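Local coordinates for amidohydrolase 3 domain-containing protein (Pyrococcus furiosus, PDB 3ICJ), which is of undetermined substrate but binds two zinc ions and, as in other amidohydrolases, probably hydrolyses carbon-nitrogen bonds other than peptide bonds, at residues 124-129 and 156-161; 151-156 and 175-180; 395-400 and 446-451; 413-418 and 453-458. All coordinates share one frame; numbering follows the deposited sequence.

Contact 1 (124-129 and 156-161); sequences ELVERV and LDVIDR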
loop_
_atom_site.group_PDB
_atom_site.type_symbol
_atom_site.label_atom_id
_atom_site.label_comp_id
_atom_site.label_asym_id
_atom_site.label_seq_id
_atom_site.Cartn_x
_atom_site.Cartn_y
_atom_site.Cartn_z
ATOM N N GLU A 124 -8.925 7.762 -32.063
ATOM C CA GLU A 124 -9.514 7.682 -30.771
ATOM C C GLU A 124 -8.536 7.824 -29.580
ATOM O O GLU A 124 -8.856 8.399 -28.555
ATOM C CB GLU A 124 -10.321 6.400 -30.649
ATOM C CG GLU A 124 -10.509 5.942 -29.240
ATOM C CD GLU A 124 -11.855 5.334 -29.013
ATOM O OE1 GLU A 124 -12.704 5.994 -28.382
ATOM O OE2 GLU A 124 -12.059 4.190 -29.459
ATOM N N LEU A 125 -7.344 7.276 -29.757
ATOM C CA LEU A 125 -6.301 7.425 -28.745
ATOM C C LEU A 125 -5.962 8.893 -28.563
ATOM O O LEU A 125 -5.875 9.365 -27.431
ATOM C CB LEU A 125 -5.034 6.621 -29.089
ATOM C CG LEU A 125 -3.880 6.644 -28.067
ATOM C CD1 LEU A 125 -3.253 5.270 -27.892
ATOM C CD2 LEU A 125 -2.808 7.668 -28.435
ATOM N N VAL A 126 -5.765 9.597 -29.675
ATOM C CA VAL A 126 -5.474 11.035 -29.654
ATOM C C VAL A 126 -6.611 11.856 -28.996
ATOM O O VAL A 126 -6.331 12.752 -28.186
ATOM C CB VAL A 126 -5.073 11.562 -31.081
ATOM C CG1 VAL A 126 -5.200 13.084 -31.204
ATOM C CG2 VAL A 126 -3.655 11.127 -31.424
ATOM N N GLU A 127 -7.869 11.514 -29.310
ATOM C CA GLU A 127 -9.056 12.131 -28.672
ATOM C C GLU A 127 -9.127 11.929 -27.162
ATOM O O GLU A 127 -9.481 12.857 -26.424
ATOM C CB GLU A 127 -10.372 11.626 -29.297
ATOM C CG GLU A 127 -11.131 12.660 -30.120
ATOM C CD GLU A 127 -10.666 12.730 -31.566
ATOM O OE1 GLU A 127 -9.499 13.124 -31.812
ATOM O OE2 GLU A 127 -11.478 12.402 -32.463
ATOM N N ARG A 128 -8.810 10.717 -26.710
ATOM C CA ARG A 128 -8.875 10.387 -25.285
ATOM C C ARG A 128 -7.778 11.103 -24.501
ATOM O O ARG A 128 -8.025 11.580 -23.396
ATOM C CB ARG A 128 -8.811 8.874 -25.065
ATOM C CG ARG A 128 -10.034 8.122 -25.570
ATOM C CD ARG A 128 -10.958 7.670 -24.453
ATOM N NE ARG A 128 -10.543 6.375 -23.916
ATOM C CZ ARG A 128 -10.911 5.194 -24.414
ATOM N NH1 ARG A 128 -10.470 4.083 -23.841
ATOM N NH2 ARG A 128 -11.712 5.116 -25.476
ATOM N N VAL A 129 -6.586 11.195 -25.096
ATOM C CA VAL A 129 -5.453 11.905 -24.498
ATOM C C VAL A 129 -5.755 13.408 -24.388
ATOM O O VAL A 129 -5.528 14.008 -23.334
ATOM C CB VAL A 129 -4.107 11.629 -25.248
ATOM C CG1 VAL A 129 -2.953 12.381 -24.612
ATOM C CG2 VAL A 129 -3.775 10.165 -25.223
ATOM N N LEU A 156 1.559 12.017 -31.396
ATOM C CA LEU A 156 1.215 12.721 -30.164
ATOM C C LEU A 156 1.690 14.173 -30.154
ATOM O O LEU A 156 1.344 14.938 -29.243
ATOM C CB LEU A 156 1.764 11.970 -28.950
ATOM C CG LEU A 156 1.443 10.477 -28.848
ATOM C CD1 LEU A 156 2.268 9.862 -27.744
ATOM C CD2 LEU A 156 -0.041 10.252 -28.604
ATOM N N ASP A 157 2.474 14.555 -31.164
ATOM C CA ASP A 157 2.921 15.943 -31.302
ATOM C C ASP A 157 1.805 16.909 -31.697
ATOM O O ASP A 157 2.019 18.121 -31.685
ATOM C CB ASP A 157 4.099 16.061 -32.278
ATOM C CG ASP A 157 5.446 15.851 -31.605
ATOM O OD1 ASP A 157 5.499 15.768 -30.360
ATOM O OD2 ASP A 157 6.456 15.769 -32.335
ATOM N N VAL A 158 0.624 16.384 -32.043
ATOM C CA VAL A 158 -0.555 17.237 -32.288
ATOM C C VAL A 158 -1.127 17.850 -30.987
ATOM O O VAL A 158 -1.821 18.865 -31.026
ATOM C CB VAL A 158 -1.681 16.527 -33.133
ATOM C CG1 VAL A 158 -1.154 16.069 -34.501
ATOM C CG2 VAL A 158 -2.318 15.379 -32.363
ATOM N N ILE A 159 -0.811 17.233 -29.848
ATOM C CA ILE A 159 -1.213 17.705 -28.510
ATOM C C ILE A 159 -0.158 18.680 -27.967
ATOM O O ILE A 159 1.024 18.335 -27.885
ATOM C CB ILE A 159 -1.382 16.496 -27.550
ATOM C CG1 ILE A 159 -2.453 15.548 -28.101
ATOM C CG2 ILE A 159 -1.719 16.954 -26.125
ATOM C CD1 ILE A 159 -2.196 14.106 -27.802
ATOM N N ASP A 160 -0.576 19.886 -27.576
ATOM C CA ASP A 160 0.402 20.938 -27.234
ATOM C C ASP A 160 0.891 20.973 -25.762
ATOM O O ASP A 160 1.351 22.014 -25.268
ATOM C CB ASP A 160 -0.061 22.321 -27.734
ATOM C CG ASP A 160 -1.252 22.872 -26.961
ATOM O OD1 ASP A 160 -1.872 22.137 -26.152
ATOM O OD2 ASP A 160 -1.571 24.065 -27.167
ATOM N N ARG A 161 0.727 19.875 -25.045
ATOM C CA ARG A 161 1.410 19.738 -23.776
ATOM C C ARG A 161 2.086 18.398 -23.575
ATOM O O ARG A 161 1.815 17.499 -24.355
ATOM C CB ARG A 161 0.477 20.066 -22.616
ATOM C CG ARG A 161 -0.641 19.088 -22.385
ATOM C CD ARG A 161 -1.745 19.757 -21.579
ATOM N NE ARG A 161 -3.032 19.643 -22.243
ATOM C CZ ARG A 161 -4.105 19.093 -21.695
ATOM N NH1 ARG A 161 -5.235 19.019 -22.378
ATOM N NH2 ARG A 161 -4.056 18.627 -20.466
#
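Helix 122-130 packs on the type I beta turn L156-I159 that leads into strand 163-167 of a mixed sheet: L125, V126 and V129 meet L156, V158 and I159. The turn is closed by the bond from I159 N to L156 O (3.2 Å). Everything that crosses is aliphatic, with methyl meeting methyl at each of three points. L125 and L156 approach through their CD2 atoms, 3.8 Å apart; the CG of L125 stands anti to its own nitrogen (chi1 -177°), which brings the end of the side chain round to the turn. V126 presents CG1 to CG2 of V158 at 3.9 Å, the two side chains being turned about a right angle to each other, at the solvent-exposed border of the patch. The CB of V129 is directed toward the turn, and the residue is buried, with V163 and L165 of strand 163-167 also against it, so helix, turn and sheet close on one apolar cluster. At the inner end, I159 reaches V129 with the tip of its longer branch: CD1 lies 3.7 Å from V129 CG1 and 4.0 Å from V129 CB.

Contact 2 (151-156 and 175-180); sequences PTREDL and MNSKMI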
loop_
_atom_site.group_PDB
_atom_site.type_symbol
_atom_site.label_atom_id
_atom_site.label_comp_id
_atom_site.label_asym_id
_atom_site.label_seq_id
_atom_site.Cartn_x
_atom_site.Cartn_y
_atom_site.Cartn_z
ATOM N N PRO A 151 1.912 3.574 -31.556
ATOM C CA PRO A 151 1.838 5.030 -31.416
ATOM C C PRO A 151 3.253 5.606 -31.399
ATOM O O PRO A 151 4.198 4.935 -30.957
ATOM C CB PRO A 151 1.139 5.226 -30.065
ATOM C CG PRO A 151 1.490 3.992 -29.259
ATOM C CD PRO A 151 1.731 2.872 -30.268
ATOM N N THR A 152 3.422 6.810 -31.926
ATOM C CA THR A 152 4.735 7.427 -31.929
ATOM C C THR A 152 4.661 8.871 -31.497
ATOM O O THR A 152 3.576 9.482 -31.459
ATOM C CB THR A 152 5.424 7.407 -33.335
ATOM O OG1 THR A 152 4.659 8.199 -34.254
ATOM C CG2 THR A 152 5.626 5.997 -33.871
ATOM N N ARG A 153 5.848 9.408 -31.223
ATOM C CA ARG A 153 6.105 10.815 -30.938
ATOM C C ARG A 153 5.385 11.770 -31.891
ATOM O O ARG A 153 4.799 12.763 -31.449
ATOM C CB ARG A 153 7.624 11.034 -31.003
ATOM C CG ARG A 153 8.109 12.428 -30.800
ATOM C CD ARG A 153 9.520 12.586 -31.380
ATOM N NE ARG A 153 10.106 13.847 -30.928
ATOM C CZ ARG A 153 11.389 14.046 -30.623
ATOM N NH1 ARG A 153 12.272 13.055 -30.705
ATOM N NH2 ARG A 153 11.786 15.247 -30.208
ATOM N N GLU A 154 5.430 11.454 -33.185
ATOM C CA GLU A 154 4.797 12.250 -34.234
ATOM C C GLU A 154 3.252 12.284 -34.150
ATOM O O GLU A 154 2.645 13.342 -34.355
ATOM C CB GLU A 154 5.285 11.781 -35.616
ATOM C CG GLU A 154 4.422 12.232 -36.783
ATOM C CD GLU A 154 5.202 12.409 -38.061
ATOM O OE1 GLU A 154 6.378 11.969 -38.117
ATOM O OE2 GLU A 154 4.632 12.994 -39.006
ATOM N N ASP A 155 2.626 11.152 -33.826
ATOM C CA ASP A 155 1.163 11.099 -33.610
ATOM C C ASP A 155 0.733 11.987 -32.439
ATOM O O ASP A 155 -0.316 12.634 -32.484
ATOM C CB ASP A 155 0.702 9.662 -33.333
ATOM C CG ASP A 155 1.032 8.710 -34.471
ATOM O OD1 ASP A 155 0.577 8.954 -35.603
ATOM O OD2 ASP A 155 1.744 7.708 -34.237
ATOM N N LEU A 156 1.559 12.017 -31.396
ATOM C CA LEU A 156 1.215 12.721 -30.164
ATOM C C LEU A 156 1.690 14.173 -30.154
ATOM O O LEU A 156 1.344 14.938 -29.243
ATOM C CB LEU A 156 1.764 11.970 -28.950
ATOM C CG LEU A 156 1.443 10.477 -28.848
ATOM C CD1 LEU A 156 2.268 9.862 -27.744
ATOM C CD2 LEU A 156 -0.041 10.252 -28.604
ATOM N N MET A 175 5.963 8.772 -25.658
ATOM C CA MET A 175 5.857 10.180 -25.269
ATOM C C MET A 175 5.927 11.108 -26.493
ATOM O O MET A 175 6.379 10.694 -27.568
ATOM C CB MET A 175 6.913 10.535 -24.188
ATOM C CG MET A 175 8.383 10.482 -24.645
ATOM S SD MET A 175 9.582 10.566 -23.275
ATOM C CE MET A 175 9.603 8.868 -22.774
ATOM N N ASN A 176 5.457 12.348 -26.352
ATOM C CA ASN A 176 5.659 13.316 -27.439
ATOM C C ASN A 176 6.964 14.105 -27.249
ATOM O O ASN A 176 7.715 13.835 -26.295
ATOM C CB ASN A 176 4.432 14.214 -27.661
ATOM C CG ASN A 176 4.157 15.140 -26.505
ATOM O OD1 ASN A 176 4.899 15.175 -25.513
ATOM N ND2 ASN A 176 3.077 15.905 -26.623
ATOM N N SER A 177 7.231 15.048 -28.158
ATOM C CA SER A 177 8.474 15.832 -28.156
ATOM C C SER A 177 8.666 16.710 -26.927
ATOM O O SER A 177 9.778 16.775 -26.388
ATOM C CB SER A 177 8.593 16.685 -29.426
ATOM O OG SER A 177 8.650 15.848 -30.569
ATOM N N LYS A 178 7.586 17.356 -26.484
ATOM C CA LYS A 178 7.590 18.195 -25.277
ATOM C C LYS A 178 8.057 17.411 -24.052
ATOM O O LYS A 178 8.901 17.883 -23.285
ATOM C CB LYS A 178 6.202 18.788 -25.016
ATOM C CG LYS A 178 5.914 20.047 -25.811
ATOM C CD LYS A 178 4.696 20.755 -25.274
ATOM C CE LYS A 178 4.713 22.237 -25.637
ATOM N NZ LYS A 178 4.355 22.463 -27.059
ATOM N N MET A 179 7.524 16.203 -23.902
ATOM C CA MET A 179 7.907 15.310 -22.824
ATOM C C MET A 179 9.376 14.860 -22.961
ATOM O O MET A 179 10.106 14.844 -21.974
ATOM C CB MET A 179 6.948 14.114 -22.777
ATOM C CG MET A 179 7.021 13.271 -21.507
ATOM S SD MET A 179 6.410 14.097 -20.013
ATOM C CE MET A 179 7.829 13.678 -19.057
ATOM N N ILE A 180 9.802 14.517 -24.178
ATOM C CA ILE A 180 11.203 14.144 -24.461
ATOM C C ILE A 180 12.166 15.266 -24.030
ATOM O O ILE A 180 13.204 14.998 -23.400
ATOM C CB ILE A 180 11.414 13.808 -25.981
ATOM C CG1 ILE A 180 10.824 12.438 -26.307
ATOM C CG2 ILE A 180 12.895 13.801 -26.362
ATOM C CD1 ILE A 180 10.507 12.225 -27.762
#
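S177 OG is gripped from several directions: by the guanidinium group of R153 and by the carboxylate of D157, whose OD2 lies within hydrogen-bonding distance. The leading bond runs from R153 NE to S177 OG, 2.5 Å long and nearly straight (174°), with the oxygen in the guanidinium plane; the length is short for such a pair and is best read with reserve. A weak second bond comes from R153 NH2 at 3.2 Å. The arginine chain is extended from CG to NE, and this reach carries the flat group along the start of helix 177-183. There I180 CD1 sits over one face, 3.5 Å from R153 CZ and displaced toward the rim, while the serine occupies the edge. R153 NH1 bonds to E193 O, a second partner that should limit the turning of the group.

N176 is the N-cap of that helix: its OD1 accepts from M179 N at 3.2 Å (164°). Its ND2 gives one bond to R161 O and a longer one to L156 O, 3.3 Å, which meets the carbonyl from well above its plane. The CB atoms of L156 and N176 touch at 3.7 Å. M175 O is buried without a conventional partner, and the CA-H of R153 approaches it at 3.4 Å.

The contact thus fastens the short helix 153-156 to the start of helix 177-183, just after strand 172-175. L156 also packs on V163 and L165 of strand 163-167, and P151 and D155 touch M122 of helix 122-130.

Contact 3 (395-400 and 446-451); sequences QPHFIV and IDAAVN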
loop_
_atom_site.group_PDB
_atom_site.type_symbol
_atom_site.label_atom_id
_atom_site.label_comp_id
_atom_site.label_asym_id
_atom_site.label_seq_id
_atom_site.Cartn_x
_atom_site.Cartn_y
_atom_site.Cartn_z
ATOM N N GLN A 395 -0.532 -9.078 1.338
ATOM C CA GLN A 395 -1.525 -8.600 0.383
ATOM C C GLN A 395 -2.317 -9.799 -0.153
ATOM O O GLN A 395 -1.846 -10.492 -1.077
ATOM C CB GLN A 395 -0.849 -7.828 -0.775
ATOM C CG GLN A 395 -0.104 -6.535 -0.368
ATOM C CD GLN A 395 1.247 -6.793 0.322
ATOM O OE1 GLN A 395 1.979 -7.721 -0.048
ATOM N NE2 GLN A 395 1.578 -5.973 1.328
ATOM N N PRO A 396 -3.504 -10.072 0.432
ATOM C CA PRO A 396 -4.201 -11.298 0.035
ATOM C C PRO A 396 -4.624 -11.345 -1.430
ATOM O O PRO A 396 -4.691 -12.439 -1.987
ATOM C CB PRO A 396 -5.421 -11.333 0.951
ATOM C CG PRO A 396 -5.012 -10.541 2.154
ATOM C CD PRO A 396 -4.107 -9.465 1.640
ATOM N N HIS A 397 -4.885 -10.195 -2.055
ATOM C CA HIS A 397 -5.287 -10.196 -3.456
ATOM C C HIS A 397 -4.175 -10.683 -4.406
ATOM O O HIS A 397 -4.458 -11.066 -5.527
ATOM C CB HIS A 397 -5.889 -8.845 -3.905
ATOM C CG HIS A 397 -6.775 -8.969 -5.108
ATOM N ND1 HIS A 397 -6.387 -8.560 -6.366
ATOM C CD2 HIS A 397 -8.010 -9.512 -5.253
ATOM C CE1 HIS A 397 -7.352 -8.830 -7.234
ATOM N NE2 HIS A 397 -8.346 -9.407 -6.584
ATOM N N PHE A 398 -2.922 -10.702 -3.949
ATOM C CA PHE A 398 -1.811 -11.308 -4.718
ATOM C C PHE A 398 -2.139 -12.775 -5.058
ATOM O O PHE A 398 -1.730 -13.283 -6.095
ATOM C CB PHE A 398 -0.485 -11.286 -3.934
ATOM C CG PHE A 398 0.263 -9.949 -3.923
ATOM C CD1 PHE A 398 -0.321 -8.771 -4.338
ATOM C CD2 PHE A 398 1.559 -9.901 -3.417
ATOM C CE1 PHE A 398 0.388 -7.558 -4.301
ATOM C CE2 PHE A 398 2.273 -8.707 -3.370
ATOM C CZ PHE A 398 1.678 -7.527 -3.818
ATOM N N ILE A 399 -2.872 -13.451 -4.179
ATOM C CA ILE A 399 -3.302 -14.835 -4.427
ATOM C C ILE A 399 -4.127 -14.957 -5.719
ATOM O O ILE A 399 -3.872 -15.847 -6.540
ATOM C CB ILE A 399 -4.066 -15.443 -3.223
ATOM C CG1 ILE A 399 -3.141 -15.514 -2.004
ATOM C CG2 ILE A 399 -4.575 -16.844 -3.571
ATOM C CD1 ILE A 399 -3.850 -15.813 -0.654
ATOM N N VAL A 400 -5.088 -14.043 -5.893
ATOM C CA VAL A 400 -5.888 -13.928 -7.112
ATOM C C VAL A 400 -5.061 -13.499 -8.345
ATOM O O VAL A 400 -5.166 -14.110 -9.407
ATOM C CB VAL A 400 -7.078 -12.924 -6.903
ATOM C CG1 VAL A 400 -7.941 -12.805 -8.167
ATOM C CG2 VAL A 400 -7.942 -13.369 -5.736
ATOM N N ILE A 446 -10.478 -9.207 1.254
ATOM C CA ILE A 446 -11.054 -10.078 2.288
ATOM C C ILE A 446 -11.566 -11.394 1.661
ATOM O O ILE A 446 -11.307 -12.488 2.192
ATOM C CB ILE A 446 -12.178 -9.341 3.076
ATOM C CG1 ILE A 446 -11.556 -8.379 4.089
ATOM C CG2 ILE A 446 -13.102 -10.326 3.855
ATOM C CD1 ILE A 446 -12.517 -7.373 4.536
ATOM N N ASP A 447 -12.268 -11.263 0.532
ATOM C CA ASP A 447 -12.778 -12.391 -0.256
ATOM C C ASP A 447 -11.655 -13.350 -0.636
ATOM O O ASP A 447 -11.801 -14.568 -0.542
ATOM C CB ASP A 447 -13.433 -11.848 -1.529
ATOM C CG ASP A 447 -14.423 -12.807 -2.132
ATOM O OD1 ASP A 447 -15.641 -12.618 -1.893
ATOM O OD2 ASP A 447 -13.994 -13.740 -2.844
ATOM N N ALA A 448 -10.538 -12.779 -1.082
ATOM C CA ALA A 448 -9.337 -13.537 -1.435
ATOM C C ALA A 448 -8.740 -14.326 -0.252
ATOM O O ALA A 448 -8.374 -15.502 -0.384
ATOM C CB ALA A 448 -8.292 -12.594 -2.028
ATOM N N ALA A 449 -8.643 -13.676 0.902
ATOM C CA ALA A 449 -8.025 -14.289 2.090
ATOM C C ALA A 449 -8.853 -15.437 2.675
ATOM O O ALA A 449 -8.325 -16.384 3.286
ATOM C CB ALA A 449 -7.795 -13.219 3.155
ATOM N N VAL A 450 -10.161 -15.327 2.492
ATOM C CA VAL A 450 -11.125 -16.279 3.001
ATOM C C VAL A 450 -11.366 -17.439 2.030
ATOM O O VAL A 450 -11.423 -18.598 2.444
ATOM C CB VAL A 450 -12.469 -15.570 3.350
ATOM C CG1 VAL A 450 -13.526 -16.581 3.809
ATOM C CG2 VAL A 450 -12.231 -14.488 4.423
ATOM N N ASN A 451 -11.473 -17.122 0.744
ATOM C CA ASN A 451 -11.905 -18.101 -0.260
ATOM C C ASN A 451 -10.818 -18.712 -1.128
ATOM O O ASN A 451 -11.013 -19.806 -1.664
ATOM C CB ASN A 451 -13.005 -17.505 -1.156
ATOM C CG ASN A 451 -14.211 -17.046 -0.366
ATOM O OD1 ASN A 451 -14.630 -17.714 0.578
ATOM N ND2 ASN A 451 -14.777 -15.897 -0.745
#
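The backbones come close where a type I beta turn from Q395 to F398 faces helix 442-451: the CA atoms of P396 and A449 are 5.3 Å apart, and those of H397 and A448 5.6 Å. The close approach is consistent with the two small alanine side chains at these positions. A448 CB is directed toward the turn, and this residue makes the largest share of the contact; the methyl lies 3.6 Å from P396 O, 4.1 Å from H397 CA and 3.8 Å from V400 CG2. The carbonyl of P396 meanwhile accepts a bond from I399 N, so the methyl rests beside an oxygen that already has a polar partner. V400 has CG1 anti to its backbone nitrogen (chi1 -179°), which leaves CG2 as the branch turned to the alanine. A449, next along the helix, meets the proline ring itself, its CB 3.7 Å from P396 CB and 4.0 Å from P396 CG. The side-chain contacts of P396 and V400 with the helix are apolar.

H397 borders the patch rather than filling it. V400 CB lies over one face of the imidazole, offset toward the rim, and ND1 is bonded to E438 OE1.

P396 follows strand 391-394 of the parallel barrel sheet, at the end from which Q395 OE1 bonds to the zinc ligand H373 as a second-shell group. Helix 420-426 covers both partners through L420, while helix 463-477 packs on the far side of helix 442-451 against I446 and V450.

Contact 4 (413-418 and 453-458); sequences RAKWAY and YVVDPG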
loop_
_atom_site.group_PDB
_atom_site.type_symbol
_atom_site.label_atom_id
_atom_site.label_comp_id
_atom_site.label_asym_id
_atom_site.label_seq_id
_atom_site.Cartn_x
_atom_site.Cartn_y
_atom_site.Cartn_z
ATOM N N ARG A 413 7.801 -25.385 -4.088
ATOM C CA ARG A 413 8.037 -24.064 -3.494
ATOM C C ARG A 413 6.765 -23.211 -3.450
ATOM O O ARG A 413 6.684 -22.256 -2.695
ATOM C CB ARG A 413 9.163 -23.336 -4.233
ATOM C CG ARG A 413 10.508 -24.046 -4.140
ATOM C CD ARG A 413 11.606 -23.182 -4.718
ATOM N NE ARG A 413 11.512 -23.090 -6.179
ATOM C CZ ARG A 413 12.391 -22.435 -6.924
ATOM N NH1 ARG A 413 13.416 -21.825 -6.334
ATOM N NH2 ARG A 413 12.260 -22.394 -8.252
ATOM N N ALA A 414 5.766 -23.578 -4.250
ATOM C CA ALA A 414 4.451 -22.913 -4.219
ATOM C C ALA A 414 3.743 -23.112 -2.877
ATOM O O ALA A 414 2.882 -22.309 -2.487
ATOM C CB ALA A 414 3.591 -23.422 -5.357
ATOM N N LYS A 415 4.121 -24.170 -2.155
ATOM C CA LYS A 415 3.667 -24.378 -0.777
ATOM C C LYS A 415 4.133 -23.273 0.197
ATOM O O LYS A 415 3.532 -23.065 1.257
ATOM C CB LYS A 415 4.115 -25.757 -0.266
ATOM C CG LYS A 415 3.458 -26.965 -0.991
ATOM C CD LYS A 415 4.156 -28.272 -0.600
ATOM C CE LYS A 415 3.551 -29.456 -1.367
ATOM N NZ LYS A 415 4.425 -30.648 -1.255
ATOM N N TRP A 416 5.185 -22.562 -0.174
ATOM C CA TRP A 416 5.691 -21.459 0.645
ATOM C C TRP A 416 4.889 -20.171 0.471
ATOM O O TRP A 416 5.050 -19.227 1.244
ATOM C CB TRP A 416 7.161 -21.173 0.293
ATOM C CG TRP A 416 8.122 -22.351 0.485
ATOM C CD1 TRP A 416 7.921 -23.477 1.244
ATOM C CD2 TRP A 416 9.450 -22.473 -0.066
ATOM N NE1 TRP A 416 9.028 -24.299 1.175
ATOM C CE2 TRP A 416 9.983 -23.702 0.390
ATOM C CE3 TRP A 416 10.242 -21.653 -0.894
ATOM C CZ2 TRP A 416 11.273 -24.146 0.038
ATOM C CZ3 TRP A 416 11.533 -22.095 -1.244
ATOM C CH2 TRP A 416 12.027 -23.337 -0.780
ATOM N N ALA A 417 4.029 -20.126 -0.542
ATOM C CA ALA A 417 3.450 -18.859 -0.981
ATOM C C ALA A 417 2.217 -18.406 -0.212
ATOM O O ALA A 417 1.276 -19.185 -0.040
ATOM C CB ALA A 417 3.140 -18.900 -2.477
ATOM N N TYR A 418 2.225 -17.131 0.200
ATOM C CA TYR A 418 1.048 -16.437 0.770
ATOM C C TYR A 418 0.382 -17.225 1.889
ATOM O O TYR A 418 -0.834 -17.518 1.872
ATOM C CB TYR A 418 0.046 -16.018 -0.331
ATOM C CG TYR A 418 0.691 -15.238 -1.460
ATOM C CD1 TYR A 418 1.478 -14.102 -1.198
ATOM C CD2 TYR A 418 0.529 -15.632 -2.789
ATOM C CE1 TYR A 418 2.089 -13.387 -2.244
ATOM C CE2 TYR A 418 1.127 -14.914 -3.843
ATOM C CZ TYR A 418 1.907 -13.795 -3.559
ATOM O OH TYR A 418 2.500 -13.081 -4.594
ATOM N N TYR A 453 -6.558 -19.666 -2.274
ATOM C CA TYR A 453 -5.266 -20.196 -1.808
ATOM C C TYR A 453 -4.368 -20.450 -3.030
ATOM O O TYR A 453 -4.865 -20.598 -4.149
ATOM C CB TYR A 453 -5.482 -21.492 -0.999
ATOM C CG TYR A 453 -6.378 -22.478 -1.703
ATOM C CD1 TYR A 453 -5.867 -23.345 -2.662
ATOM C CD2 TYR A 453 -7.761 -22.510 -1.450
ATOM C CE1 TYR A 453 -6.689 -24.215 -3.347
ATOM C CE2 TYR A 453 -8.589 -23.406 -2.129
ATOM C CZ TYR A 453 -8.031 -24.252 -3.073
ATOM O OH TYR A 453 -8.815 -25.151 -3.765
ATOM N N VAL A 454 -3.052 -20.506 -2.830
ATOM C CA VAL A 454 -2.153 -20.834 -3.932
ATOM C C VAL A 454 -2.248 -22.322 -4.252
ATOM O O VAL A 454 -2.654 -22.700 -5.362
ATOM C CB VAL A 454 -0.704 -20.378 -3.663
ATOM C CG1 VAL A 454 0.212 -20.781 -4.813
ATOM C CG2 VAL A 454 -0.672 -18.867 -3.452
ATOM N N VAL A 455 -1.889 -23.151 -3.269
ATOM C CA VAL A 455 -2.009 -24.609 -3.357
ATOM C C VAL A 455 -2.629 -25.244 -2.106
ATOM O O VAL A 455 -3.294 -26.273 -2.215
ATOM C CB VAL A 455 -0.643 -25.307 -3.629
ATOM C CG1 VAL A 455 -0.235 -25.130 -5.092
ATOM C CG2 VAL A 455 0.439 -24.799 -2.673
ATOM N N ASP A 456 -2.436 -24.629 -0.932
ATOM C CA ASP A 456 -2.904 -25.237 0.317
ATOM C C ASP A 456 -4.154 -24.558 0.864
ATOM O O ASP A 456 -4.077 -23.419 1.373
ATOM C CB ASP A 456 -1.773 -25.244 1.365
ATOM C CG ASP A 456 -2.188 -25.889 2.702
ATOM O OD1 ASP A 456 -3.256 -26.551 2.809
ATOM O OD2 ASP A 456 -1.421 -25.723 3.656
ATOM N N PRO A 457 -5.320 -25.257 0.794
ATOM C CA PRO A 457 -6.540 -24.622 1.297
ATOM C C PRO A 457 -6.477 -24.316 2.794
ATOM O O PRO A 457 -7.202 -23.446 3.266
ATOM C CB PRO A 457 -7.623 -25.649 1.001
ATOM C CG PRO A 457 -7.045 -26.513 -0.094
ATOM C CD PRO A 457 -5.598 -26.578 0.203
ATOM N N GLY A 458 -5.585 -25.007 3.501
ATOM C CA GLY A 458 -5.253 -24.734 4.911
ATOM C C GLY A 458 -4.711 -23.334 5.193
ATOM O O GLY A 458 -4.668 -22.914 6.354
HETATM O O HOH W 1 -2.177 -19.367 0.013
#
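V454 and V455, in the loop between helices 442-451 and 463-477 of the amidohydrolase fold, lie against A414, K415, A417 and Y418 in the connection from helix 405-413 to helix 420-426. V454 splits its two branches. With CG1 anti to the backbone nitrogen (chi1 178°), that methyl faces A414 O at 3.9 Å, while CG2 touches A417 CB, also at 3.9 Å, and abuts the edge of the Y418 ring near its plane, 3.5 Å from CD2; the two side chains meet at a slant. V454 thus meets the ring at its edge and not over a face. The Y418 hydroxyl is bonded to D402 OD2, and the side chain lies near the zinc ligand H373. V455 lies further out: its CG2 rests 3.5 Å from A414 O, and CG1 approaches A414 CB at 4.2 Å. K415 passes V455 at about a right angle, so that its aliphatic CG is 4.1 Å from V455 CG2, and the ammonium end pairs with E412. Next along the loop, D456 OD1 accepts from G458 N, an Asx turn. A water molecule bridges the two backbones, donating to Y418 O (2.9 Å) and accepting from V454 N (3.2 Å).

Overall arrangement
The four contacts form two pairs, one at each of two separate regions of the chain. Contacts 1 and 2 have centres 9 Å apart, share L156 and interlock along the sequence, since their segments alternate; both lie against strand 163-167 of the mixed sheet and away from the zinc site. Contacts 3 and 4, 12 Å apart, also alternate, and meet where F398 and I399 pack on Y418; through helices 442-451 and 420-426 they belong to the barrel surroundings of H373 and D434. The pairs come in series along the chain, with centres 38 to 46 Å apart and no touch, so the two pairs are separate pieces of packing, only the second of them close to the zinc ligands.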